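Local structure of GH3 beta-N-acetylglucosaminidase (Paenibacillaceae, 6K5J) at residues A[10-13]-A[14-17]; A[33-36]-A[37-41]. The protein is a family 3 glycoside hydrolase that removes terminal beta-linked N-acetylglucosamine residues. All blocks are in the same frame, centred on the assembly; numbering follows the deposited sequence.

Contact 1. Residues A[10-13]-A[14-17]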
loop_
_atom_site.group_PDB
_atom_site.type_symbol
_atom_site.label_atom_id
_atom_site.label_comp_id
_atom_site.label_asym_id
_atom_site.label_seq_id
_atom_site.Cartn_x
_atom_site.Cartn_y
_atom_site.Cartn_z
ATOM N N ALA A 10 -28.563 2.844 22.817
ATOM C CA ALA A 10 -29.298 2.481 21.613
ATOM C C ALA A 10 -29.225 3.608 20.582
ATOM O O ALA A 10 -29.580 4.758 20.855
ATOM C CB ALA A 10 -30.733 2.153 21.940
ATOM N N LEU A 11 -28.764 3.264 19.388
ATOM C CA LEU A 11 -28.482 4.254 18.361
ATOM C C LEU A 11 -29.742 4.607 17.584
ATOM O O LEU A 11 -30.600 3.752 17.342
ATOM C CB LEU A 11 -27.416 3.723 17.406
ATOM C CG LEU A 11 -26.121 3.315 18.105
ATOM C CD1 LEU A 11 -25.231 2.556 17.130
ATOM C CD2 LEU A 11 -25.414 4.544 18.650
ATOM N N THR A 12 -29.848 5.879 17.200
ATOM C CA THR A 12 -30.870 6.293 16.252
ATOM C C THR A 12 -30.540 5.760 14.862
ATOM O O THR A 12 -29.422 5.313 14.586
ATOM C CB THR A 12 -30.968 7.812 16.197
ATOM O OG1 THR A 12 -29.797 8.335 15.557
ATOM C CG2 THR A 12 -31.068 8.385 17.607
ATOM N N LEU A 13 -31.534 5.828 13.975
ATOM C CA LEU A 13 -31.314 5.417 12.597
ATOM C C LEU A 13 -30.190 6.219 11.954
ATOM O O LEU A 13 -29.360 5.660 11.231
ATOM C CB LEU A 13 -32.600 5.566 11.786
ATOM C CG LEU A 13 -32.476 5.197 10.306
ATOM C CD1 LEU A 13 -31.876 3.809 10.149
ATOM C CD2 LEU A 13 -33.837 5.271 9.619
ATOM N N LYS A 14 -30.147 7.531 12.201
ATOM C CA LYS A 14 -29.092 8.339 11.598
ATOM C C LYS A 14 -27.721 7.954 12.150
ATOM O O LYS A 14 -26.722 7.973 11.419
ATOM C CB LYS A 14 -29.365 9.828 11.820
ATOM C CG LYS A 14 -30.080 10.507 10.653
ATOM C CD LYS A 14 -30.027 12.038 10.760
ATOM C CE LYS A 14 -28.615 12.590 10.480
ATOM N NZ LYS A 14 -28.026 12.117 9.179
ATOM N N GLN A 15 -27.645 7.612 13.440
ATOM C CA GLN A 15 -26.377 7.140 13.991
ATOM C C GLN A 15 -25.981 5.791 13.403
ATOM O O GLN A 15 -24.795 5.535 13.171
ATOM C CB GLN A 15 -26.458 7.026 15.506
ATOM C CG GLN A 15 -26.395 8.324 16.268
ATOM C CD GLN A 15 -26.630 8.082 17.745
ATOM O OE1 GLN A 15 -27.663 7.531 18.135
ATOM N NE2 GLN A 15 -25.660 8.457 18.571
ATOM N N LYS A 16 -26.946 4.891 13.208
ATOM C CA LYS A 16 -26.617 3.593 12.624
ATOM C C LYS A 16 -26.099 3.762 11.206
ATOM O O LYS A 16 -25.091 3.150 10.826
ATOM C CB LYS A 16 -27.835 2.667 12.637
ATOM C CG LYS A 16 -28.347 2.298 14.028
ATOM C CD LYS A 16 -29.495 1.303 13.905
ATOM C CE LYS A 16 -30.219 1.120 15.228
ATOM N NZ LYS A 16 -31.349 0.162 15.081
ATOM N N VAL A 17 -26.762 4.605 10.415
ATOM C CA VAL A 17 -26.317 4.822 9.042
ATOM C C VAL A 17 -24.932 5.455 9.037
ATOM O O VAL A 17 -24.064 5.078 8.243
ATOM C CB VAL A 17 -27.353 5.667 8.273
ATOM C CG1 VAL A 17 -26.726 6.322 7.037
ATOM C CG2 VAL A 17 -28.547 4.796 7.872
#
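Gln15 lays its amide across Leu11 at the start of the helix, the side chains crossing at about a right angle, with Gln15 CD 3.8 Å from Leu11 CD2. With CG beside its own backbone N (chi1 -76°) and the chain extended beyond, OE1 reaches Thr12 N at 2.9 Å; this N-H lies in the carbonyl plane on a lone pair of the amide. Thr12, the N-cap, answers in kind: OG1 takes the N-H of Gln15 at 3.1 Å. The two reciprocal bonds make a capping box, in which threonine offers a short hydroxyl and glutamine a reach long enough to return to the cap. Were Gln15 an alanine, Thr12 N would probably lose this acceptor and the capping box half its bonds, and Leu11 CD2 would lose its amide neighbour. Lys16 runs out straight from the first turn, its CG 3.2 Å from Thr12 O and its CE 3.4 Å from Leu11 O, toward a salt bridge with Asp327. Leu13 CD1 meets Val17 CG2 one turn on, at 4.2 Å. Helix 13-19 thus starts against two others: Leu13 and Val17 touch helix 302-317, while Leu11 and Lys16 rest on Val330 of helix 323-339.

Contact 2. Residues A[33-36]-A[37-41]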
loop_
_atom_site.group_PDB
_atom_site.type_symbol
_atom_site.label_atom_id
_atom_site.label_comp_id
_atom_site.label_asym_id
_atom_site.label_seq_id
_atom_site.Cartn_x
_atom_site.Cartn_y
_atom_site.Cartn_z
ATOM N N ASP A 33 -15.385 20.547 8.587
ATOM C CA ASP A 33 -15.992 19.397 7.926
ATOM C C ASP A 33 -15.884 18.148 8.796
ATOM O O ASP A 33 -16.835 17.366 8.901
ATOM C CB ASP A 33 -15.325 19.143 6.573
ATOM C CG ASP A 33 -15.802 20.087 5.495
ATOM O OD1 ASP A 33 -16.736 20.864 5.754
ATOM O OD2 ASP A 33 -15.231 20.047 4.391
ATOM N N ALA A 34 -14.721 17.933 9.406
ATOM C CA ALA A 34 -14.554 16.763 10.262
ATOM C C ALA A 34 -15.501 16.830 11.459
ATOM O O ALA A 34 -16.116 15.823 11.846
ATOM C CB ALA A 34 -13.098 16.667 10.719
ATOM N N ARG A 35 -15.665 18.026 12.021
ATOM C CA ARG A 35 -16.549 18.211 13.168
ATOM C C ARG A 35 -18.001 17.892 12.816
ATOM O O ARG A 35 -18.711 17.244 13.597
ATOM C CB ARG A 35 -16.399 19.645 13.674
ATOM C CG ARG A 35 -17.009 19.923 15.022
ATOM C CD ARG A 35 -16.639 21.333 15.489
ATOM N NE ARG A 35 -15.191 21.526 15.534
ATOM C CZ ARG A 35 -14.437 21.243 16.592
ATOM N NH1 ARG A 35 -14.997 20.754 17.695
ATOM N NH2 ARG A 35 -13.123 21.443 16.550
ATOM N N LYS A 36 -18.454 18.326 11.637
ATOM C CA LYS A 36 -19.832 18.077 11.215
ATOM C C LYS A 36 -20.046 16.610 10.841
ATOM O O LYS A 36 -21.101 16.031 11.136
ATOM C CB LYS A 36 -20.183 19.003 10.043
ATOM C CG LYS A 36 -20.453 20.451 10.511
ATOM C CD LYS A 36 -21.047 21.380 9.437
ATOM C CE LYS A 36 -22.407 21.921 9.856
ATOM N NZ LYS A 36 -22.406 23.299 10.407
ATOM N N LEU A 37 -19.057 15.993 10.190
ATOM C CA LEU A 37 -19.146 14.564 9.895
ATOM C C LEU A 37 -19.326 13.756 11.175
ATOM O O LEU A 37 -20.124 12.812 11.218
ATOM C CB LEU A 37 -17.893 14.099 9.149
ATOM C CG LEU A 37 -17.720 14.526 7.682
ATOM C CD1 LEU A 37 -16.304 14.240 7.208
ATOM C CD2 LEU A 37 -18.730 13.834 6.808
ATOM N N ILE A 38 -18.595 14.117 12.227
ATOM C CA ILE A 38 -18.658 13.359 13.469
ATOM C C ILE A 38 -19.928 13.689 14.241
ATOM O O ILE A 38 -20.666 12.788 14.650
ATOM C CB ILE A 38 -17.402 13.614 14.318
ATOM C CG1 ILE A 38 -16.157 13.045 13.633
ATOM C CG2 ILE A 38 -17.583 13.012 15.713
ATOM C CD1 ILE A 38 -14.851 13.553 14.249
ATOM N N THR A 39 -20.203 14.984 14.452
ATOM C CA THR A 39 -21.286 15.370 15.359
ATOM C C THR A 39 -22.647 15.398 14.675
ATOM O O THR A 39 -23.658 15.096 15.314
ATOM C CB THR A 39 -21.003 16.736 15.985
ATOM O OG1 THR A 39 -21.077 17.753 14.980
ATOM C CG2 THR A 39 -19.622 16.754 16.635
ATOM N N GLU A 40 -22.708 15.747 13.396
ATOM C CA GLU A 40 -23.992 15.834 12.716
ATOM C C GLU A 40 -24.295 14.621 11.856
ATOM O O GLU A 40 -25.444 14.185 11.802
ATOM C CB GLU A 40 -24.050 17.102 11.865
ATOM C CG GLU A 40 -23.837 18.344 12.724
ATOM C CD GLU A 40 -23.912 19.632 11.938
ATOM O OE1 GLU A 40 -24.379 19.599 10.777
ATOM O OE2 GLU A 40 -23.505 20.681 12.487
ATOM N N ASP A 41 -23.297 14.051 11.192
ATOM C CA ASP A 41 -23.540 12.878 10.369
ATOM C C ASP A 41 -23.187 11.575 11.073
ATOM O O ASP A 41 -23.466 10.506 10.529
ATOM C CB ASP A 41 -22.768 12.996 9.056
ATOM C CG ASP A 41 -23.161 14.247 8.271
ATOM O OD1 ASP A 41 -24.376 14.475 8.097
ATOM O OD2 ASP A 41 -22.259 14.994 7.839
#
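Lys36 and Glu40 lie side by side, one turn apart and pointing the same way, so that the lysine's methylene chain runs along the carboxylate. CE sits 3.1 Å from Glu40 OE2 and 3.2 Å from OE1, nearly equidistant from the two oxygens, while NZ makes a rather long salt bridge of 3.5 Å to OE2. Bends at chi3 (120°) and chi4 (100°), both away from staggered values, lay CE rather than NZ nearest the carboxylate, so the charge pairing is probably loose; such long, flexible charged chains suit an exposed surface. Thr39 returns its hydroxyl to the backbone of its own helix instead. Its OG1, set between the backbone N and the carbonyl carbon (chi1 68°), bonds to Arg35 O at 2.8 Å from above the carbonyl plane, and Thr39 N reaches the same oxygen from the opposite face. A short beta-branched hydroxyl can thus satisfy itself within the last turn. The helix is the connection of the beta-alpha-beta unit formed by strand 21-23, helix 32-39 and strand 45-47, within the family's TIM-barrel-type N-terminal domain. Its buried flank is aliphatic: Leu37 packs on Tyr302 and Ile38 on Leu66. As the helix ends, Lys36 O accepts both Glu40 N and Asp41 N, the latter at 3.0 Å and nearly along the C=O axis. Asp41 OD1 turns to a salt bridge with Lys306, whereas OD2, buried 3.6 Å from Lys36 O, has no polar partner.

Overall arrangement
Contact 1 treats the beginning of a helix and contact 2 the closing turns of the next one, their centres about 14 Å apart on the same side of the chain's centre. Contact 1 is a surface contact; contact 2 is partly buried. At 10-17 side chains supply acceptors for N-H groups at the helix start, that of the N-cap included, whereas at 33-41 the carbonyl oxygens of Arg35 and Lys36 each take two donors, a hydroxyl with an N-H at the first and two N-H groups at the second. Both contacts lean on helix 302-317, contact 2 through Leu37 of its helix and Asp41 just after it. The two contacts also touch, Lys14 CE packing 3.8 Å from Glu40 O.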